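PDB 6ICM: oxidoreductase NdmD from Pseudomonas putida, which oxidises NADH and passes the electrons to the N-demethylases NdmA and NdmB in the breakdown of caffeine, this chain being its [2Fe-2S] ferredoxin-type domain. Local coordinates for residues E37-V49 with D57-K69. Numbering follows the deposited sequence.
Sequences EQGVCGTCITPVV and DTYLSKKERESGK. With FES (Fe2/s2 (inorganic) cluster), chain K.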
loop_
_atom_site.group_PDB
_atom_site.type_symbol
_atom_site.label_atom_id
_atom_site.label_comp_id
_atom_site.label_asym_id
_atom_site.label_seq_id
_atom_site.Cartn_x
_atom_site.Cartn_y
_atom_site.Cartn_z
ATOM N N GLU D 37 31.527 24.128 -29.547
ATOM C CA GLU D 37 32.409 24.881 -30.431
ATOM C C GLU D 37 33.656 25.406 -29.704
ATOM O O GLU D 37 34.328 26.307 -30.209
ATOM C CB GLU D 37 31.606 25.989 -31.112
ATOM C CG GLU D 37 30.258 25.433 -31.598
ATOM C CD GLU D 37 29.284 26.459 -32.136
ATOM O OE1 GLU D 37 29.559 27.015 -33.217
ATOM O OE2 GLU D 37 28.239 26.694 -31.489
ATOM N N GLN D 38 33.953 24.846 -28.526
ATOM C CA GLN D 38 35.276 24.800 -27.902
ATOM C C GLN D 38 35.780 23.357 -27.953
ATOM O O GLN D 38 35.035 22.444 -28.280
ATOM C CB GLN D 38 35.226 25.327 -26.466
ATOM C CG GLN D 38 34.164 26.407 -26.247
ATOM C CD GLN D 38 32.825 25.840 -25.748
ATOM O OE1 GLN D 38 32.363 24.781 -26.211
ATOM N NE2 GLN D 38 32.213 26.532 -24.773
ATOM N N GLY D 39 37.055 23.127 -27.659
ATOM C CA GLY D 39 37.609 21.906 -28.220
ATOM C C GLY D 39 37.444 20.613 -27.449
ATOM O O GLY D 39 38.448 19.931 -27.218
ATOM N N VAL D 40 36.219 20.218 -27.087
ATOM C CA VAL D 40 36.092 19.123 -26.127
ATOM C C VAL D 40 35.198 17.969 -26.570
ATOM O O VAL D 40 35.508 16.808 -26.280
ATOM C CB VAL D 40 35.633 19.648 -24.748
ATOM C CG1 VAL D 40 34.115 19.827 -24.657
ATOM C CG2 VAL D 40 36.142 18.722 -23.643
ATOM N N CYS D 41 34.082 18.240 -27.237
ATOM C CA CYS D 41 33.165 17.137 -27.508
ATOM C C CYS D 41 33.741 16.188 -28.553
ATOM O O CYS D 41 33.584 14.963 -28.440
ATOM C CB CYS D 41 31.785 17.669 -27.930
ATOM S SG CYS D 41 31.595 18.194 -29.663
ATOM N N GLY D 42 34.418 16.734 -29.570
ATOM C CA GLY D 42 35.087 15.948 -30.581
ATOM C C GLY D 42 34.270 15.611 -31.810
ATOM O O GLY D 42 34.741 14.822 -32.645
ATOM N N THR D 43 33.061 16.159 -31.967
ATOM C CA THR D 43 32.298 15.716 -33.130
ATOM C C THR D 43 32.850 16.330 -34.402
ATOM O O THR D 43 32.809 15.695 -35.458
ATOM C CB THR D 43 30.794 16.006 -32.988
ATOM O OG1 THR D 43 30.571 17.341 -32.521
ATOM C CG2 THR D 43 30.144 15.003 -32.031
ATOM N N CYS D 44 33.408 17.523 -34.317
ATOM C CA CYS D 44 34.018 18.117 -35.497
ATOM C C CYS D 44 35.333 17.482 -35.865
ATOM O O CYS D 44 36.037 18.106 -36.653
ATOM C CB CYS D 44 34.231 19.613 -35.276
ATOM S SG CYS D 44 35.667 19.996 -34.259
ATOM N N ILE D 45 35.760 16.320 -35.363
ATOM C CA ILE D 45 37.066 15.818 -35.747
ATOM C C ILE D 45 37.042 15.521 -37.232
ATOM O O ILE D 45 36.058 14.989 -37.762
ATOM C CB ILE D 45 37.459 14.592 -34.915
ATOM C CG1 ILE D 45 38.946 14.327 -35.073
ATOM C CG2 ILE D 45 36.719 13.360 -35.358
ATOM C CD1 ILE D 45 39.391 13.074 -34.378
ATOM N N THR D 46 38.067 15.976 -37.929
ATOM C CA THR D 46 38.190 15.767 -39.360
ATOM C C THR D 46 39.620 15.332 -39.639
ATOM O O THR D 46 40.529 15.591 -38.838
ATOM C CB THR D 46 37.831 17.025 -40.177
ATOM O OG1 THR D 46 38.981 17.845 -40.349
ATOM C CG2 THR D 46 36.814 17.848 -39.468
ATOM N N PRO D 47 39.842 14.627 -40.740
ATOM C CA PRO D 47 41.152 14.022 -40.965
ATOM C C PRO D 47 42.024 14.860 -41.877
ATOM O O PRO D 47 41.520 15.582 -42.735
ATOM C CB PRO D 47 40.785 12.679 -41.592
ATOM C CG PRO D 47 39.595 12.992 -42.373
ATOM C CD PRO D 47 38.833 14.061 -41.641
ATOM N N VAL D 48 43.334 14.764 -41.695
ATOM C CA VAL D 48 44.296 15.593 -42.402
ATOM C C VAL D 48 45.186 14.690 -43.247
ATOM O O VAL D 48 45.614 13.620 -42.787
ATOM C CB VAL D 48 45.123 16.416 -41.405
ATOM C CG1 VAL D 48 46.232 17.162 -42.111
ATOM C CG2 VAL D 48 44.198 17.343 -40.623
ATOM N N VAL D 49 45.435 15.108 -44.488
ATOM C CA VAL D 49 46.441 14.465 -45.339
ATOM C C VAL D 49 47.797 15.143 -45.202
ATOM O O VAL D 49 48.807 14.489 -44.927
ATOM C CB VAL D 49 45.979 14.441 -46.810
ATOM C CG1 VAL D 49 46.870 13.523 -47.589
ATOM C CG2 VAL D 49 44.544 13.976 -46.896
ATOM N N ASP D 57 42.680 21.893 -28.752
ATOM C CA ASP D 57 41.544 21.145 -28.253
ATOM C C ASP D 57 41.918 20.420 -26.969
ATOM O O ASP D 57 43.079 20.387 -26.547
ATOM C CB ASP D 57 41.077 20.137 -29.293
ATOM C CG ASP D 57 42.139 19.112 -29.596
ATOM O OD1 ASP D 57 43.115 19.485 -30.286
ATOM O OD2 ASP D 57 42.017 17.950 -29.130
ATOM N N THR D 58 40.904 19.825 -26.358
ATOM C CA THR D 58 41.046 18.946 -25.215
ATOM C C THR D 58 40.340 17.628 -25.493
ATOM O O THR D 58 39.728 17.017 -24.609
ATOM C CB THR D 58 40.526 19.619 -23.940
ATOM O OG1 THR D 58 39.172 20.068 -24.120
ATOM C CG2 THR D 58 41.425 20.814 -23.550
ATOM N N TYR D 59 40.415 17.180 -26.739
ATOM C CA TYR D 59 39.873 15.893 -27.149
ATOM C C TYR D 59 40.935 14.948 -27.681
ATOM O O TYR D 59 40.882 13.747 -27.414
ATOM C CB TYR D 59 38.792 16.095 -28.217
ATOM C CG TYR D 59 38.222 14.804 -28.755
ATOM C CD1 TYR D 59 37.270 14.085 -28.042
ATOM C CD2 TYR D 59 38.635 14.302 -29.975
ATOM C CE1 TYR D 59 36.752 12.884 -28.534
ATOM C CE2 TYR D 59 38.131 13.117 -30.468
ATOM C CZ TYR D 59 37.192 12.405 -29.748
ATOM O OH TYR D 59 36.694 11.221 -30.276
ATOM N N LEU D 60 41.909 15.447 -28.431
ATOM C CA LEU D 60 42.870 14.554 -29.055
ATOM C C LEU D 60 44.005 14.222 -28.109
ATOM O O LEU D 60 44.565 15.109 -27.458
ATOM C CB LEU D 60 43.426 15.164 -30.341
ATOM C CG LEU D 60 42.409 15.162 -31.478
ATOM C CD1 LEU D 60 42.762 16.196 -32.485
ATOM C CD2 LEU D 60 42.311 13.786 -32.144
ATOM N N SER D 61 44.360 12.938 -28.072
ATOM C CA SER D 61 45.502 12.469 -27.299
ATOM C C SER D 61 46.794 13.062 -27.842
ATOM O O SER D 61 46.927 13.280 -29.045
ATOM C CB SER D 61 45.593 10.943 -27.343
ATOM O OG SER D 61 46.098 10.491 -28.583
ATOM N N LYS D 62 47.761 13.304 -26.942
ATOM C CA LYS D 62 49.051 13.857 -27.357
ATOM C C LYS D 62 49.602 13.124 -28.585
ATOM O O LYS D 62 50.121 13.755 -29.509
ATOM C CB LYS D 62 50.065 13.806 -26.201
ATOM C CG LYS D 62 49.591 14.409 -24.846
ATOM C CD LYS D 62 49.596 15.957 -24.796
ATOM C CE LYS D 62 48.178 16.552 -24.971
ATOM N NZ LYS D 62 48.132 18.051 -24.894
ATOM N N LYS D 63 49.455 11.795 -28.636
ATOM C CA LYS D 63 49.947 11.045 -29.790
ATOM C C LYS D 63 49.120 11.332 -31.032
ATOM O O LYS D 63 49.667 11.438 -32.135
ATOM C CB LYS D 63 49.940 9.548 -29.496
ATOM C CG LYS D 63 50.172 8.661 -30.709
ATOM C CD LYS D 63 50.269 7.213 -30.286
ATOM C CE LYS D 63 51.088 6.381 -31.246
ATOM N NZ LYS D 63 51.808 5.296 -30.497
ATOM N N GLU D 64 47.797 11.429 -30.884
ATOM C CA GLU D 64 46.965 11.813 -32.020
ATOM C C GLU D 64 47.351 13.197 -32.519
ATOM O O GLU D 64 47.486 13.402 -33.731
ATOM C CB GLU D 64 45.484 11.743 -31.633
ATOM C CG GLU D 64 44.943 10.305 -31.572
ATOM C CD GLU D 64 43.657 10.140 -30.764
ATOM O OE1 GLU D 64 43.327 11.047 -29.965
ATOM O OE2 GLU D 64 42.992 9.087 -30.936
ATOM N N ARG D 65 47.584 14.149 -31.597
ATOM C CA ARG D 65 47.994 15.494 -32.004
ATOM C C ARG D 65 49.305 15.457 -32.772
ATOM O O ARG D 65 49.473 16.175 -33.768
ATOM C CB ARG D 65 48.122 16.439 -30.798
ATOM C CG ARG D 65 47.291 16.079 -29.584
ATOM C CD ARG D 65 46.599 17.273 -28.898
ATOM N NE ARG D 65 47.484 18.384 -28.546
ATOM C CZ ARG D 65 47.058 19.539 -28.022
ATOM N NH1 ARG D 65 45.760 19.734 -27.800
ATOM N NH2 ARG D 65 47.923 20.506 -27.725
ATOM N N GLU D 66 50.240 14.616 -32.334
ATOM C CA GLU D 66 51.545 14.476 -32.978
ATOM C C GLU D 66 51.464 13.379 -34.033
ATOM O O GLU D 66 51.976 12.274 -33.869
ATOM C CB GLU D 66 52.618 14.154 -31.944
ATOM C CG GLU D 66 52.693 15.136 -30.783
ATOM C CD GLU D 66 53.485 14.589 -29.604
ATOM O OE1 GLU D 66 53.802 13.367 -29.618
ATOM O OE2 GLU D 66 53.776 15.383 -28.671
ATOM N N SER D 67 50.788 13.687 -35.125
ATOM C CA SER D 67 50.701 12.707 -36.200
ATOM C C SER D 67 50.138 13.345 -37.454
ATOM O O SER D 67 50.034 12.686 -38.493
ATOM C CB SER D 67 49.826 11.517 -35.803
ATOM O OG SER D 67 48.452 11.866 -35.800
ATOM N N GLY D 68 49.750 14.615 -37.343
ATOM C CA GLY D 68 49.153 15.366 -38.433
ATOM C C GLY D 68 48.046 14.642 -39.152
ATOM O O GLY D 68 47.778 14.934 -40.316
ATOM N N LYS D 69 47.400 13.682 -38.508
ATOM C CA LYS D 69 46.340 12.941 -39.167
ATOM C C LYS D 69 44.949 13.404 -38.728
ATOM O O LYS D 69 43.950 12.973 -39.329
ATOM C CB LYS D 69 46.534 11.434 -38.920
ATOM C CG LYS D 69 45.786 10.540 -39.912
ATOM C CD LYS D 69 45.652 9.084 -39.405
ATOM C CE LYS D 69 44.528 8.315 -40.149
ATOM N NZ LYS D 69 44.382 6.893 -39.680
HETATM FE FE1 FES K . 33.128 19.782 -30.354
HETATM FE FE2 FES K . 35.175 20.986 -32.244
HETATM S S1 FES K . 32.987 20.962 -32.189
HETATM S S2 FES K . 35.309 19.809 -30.381
#
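Tyr59 lays its ring on the backbone of Gly42, whose CA stands 3.8 Å from the ring centroid, over the face and only 9° off the normal: a CH-pi contact. With CG anti to the backbone N (chi1 177°), the phenol is carried across to the loop 37-45; a CB on Gly42 would run into CE1 of the ring. At the ring's edge, near its plane, sits Ile45 CD1, 4.1 Å from Tyr59 CE2, the two side chains crossing at about a right angle. Ile45 CD1 also touches Leu60 CD2, at 3.7 Å. An alanine in place of Tyr59 would probably take the ring away from Gly42 CA and Ile45 CD1 and open a gap beside the cluster loop.

The polar links are few. Gly39 O takes two donors, both from Thr58 and both on the same face of its plane: the backbone N at 2.6 Å, nearly straight, and OG1, which comes from well above the plane. Asp57 shapes this donor side, since its OD2 accepts from Tyr59 N, an Asx turn, and from Leu60 N one residue further on, which makes it an Asx motif. Farther along, Val48 N donates to Lys69 O at 3.0 Å, while Val48 CB rests against Gly68 O; this extends the pairing of strand 46-48 with strand 70-71.

On the cluster side, Cys41 SG binds the iron FE1 and Cys44 SG the iron FE2, each at 2.3 Å, with Cys36 and Cys74 completing the four ligands. Tyr59 also meets a neighbouring protein chain through a cation-pi contact. A CxxxxCxxC loop wrapped round a [2Fe-2S] cluster, here backed by segment 57-60, is the hallmark of plant-type ferredoxin domains.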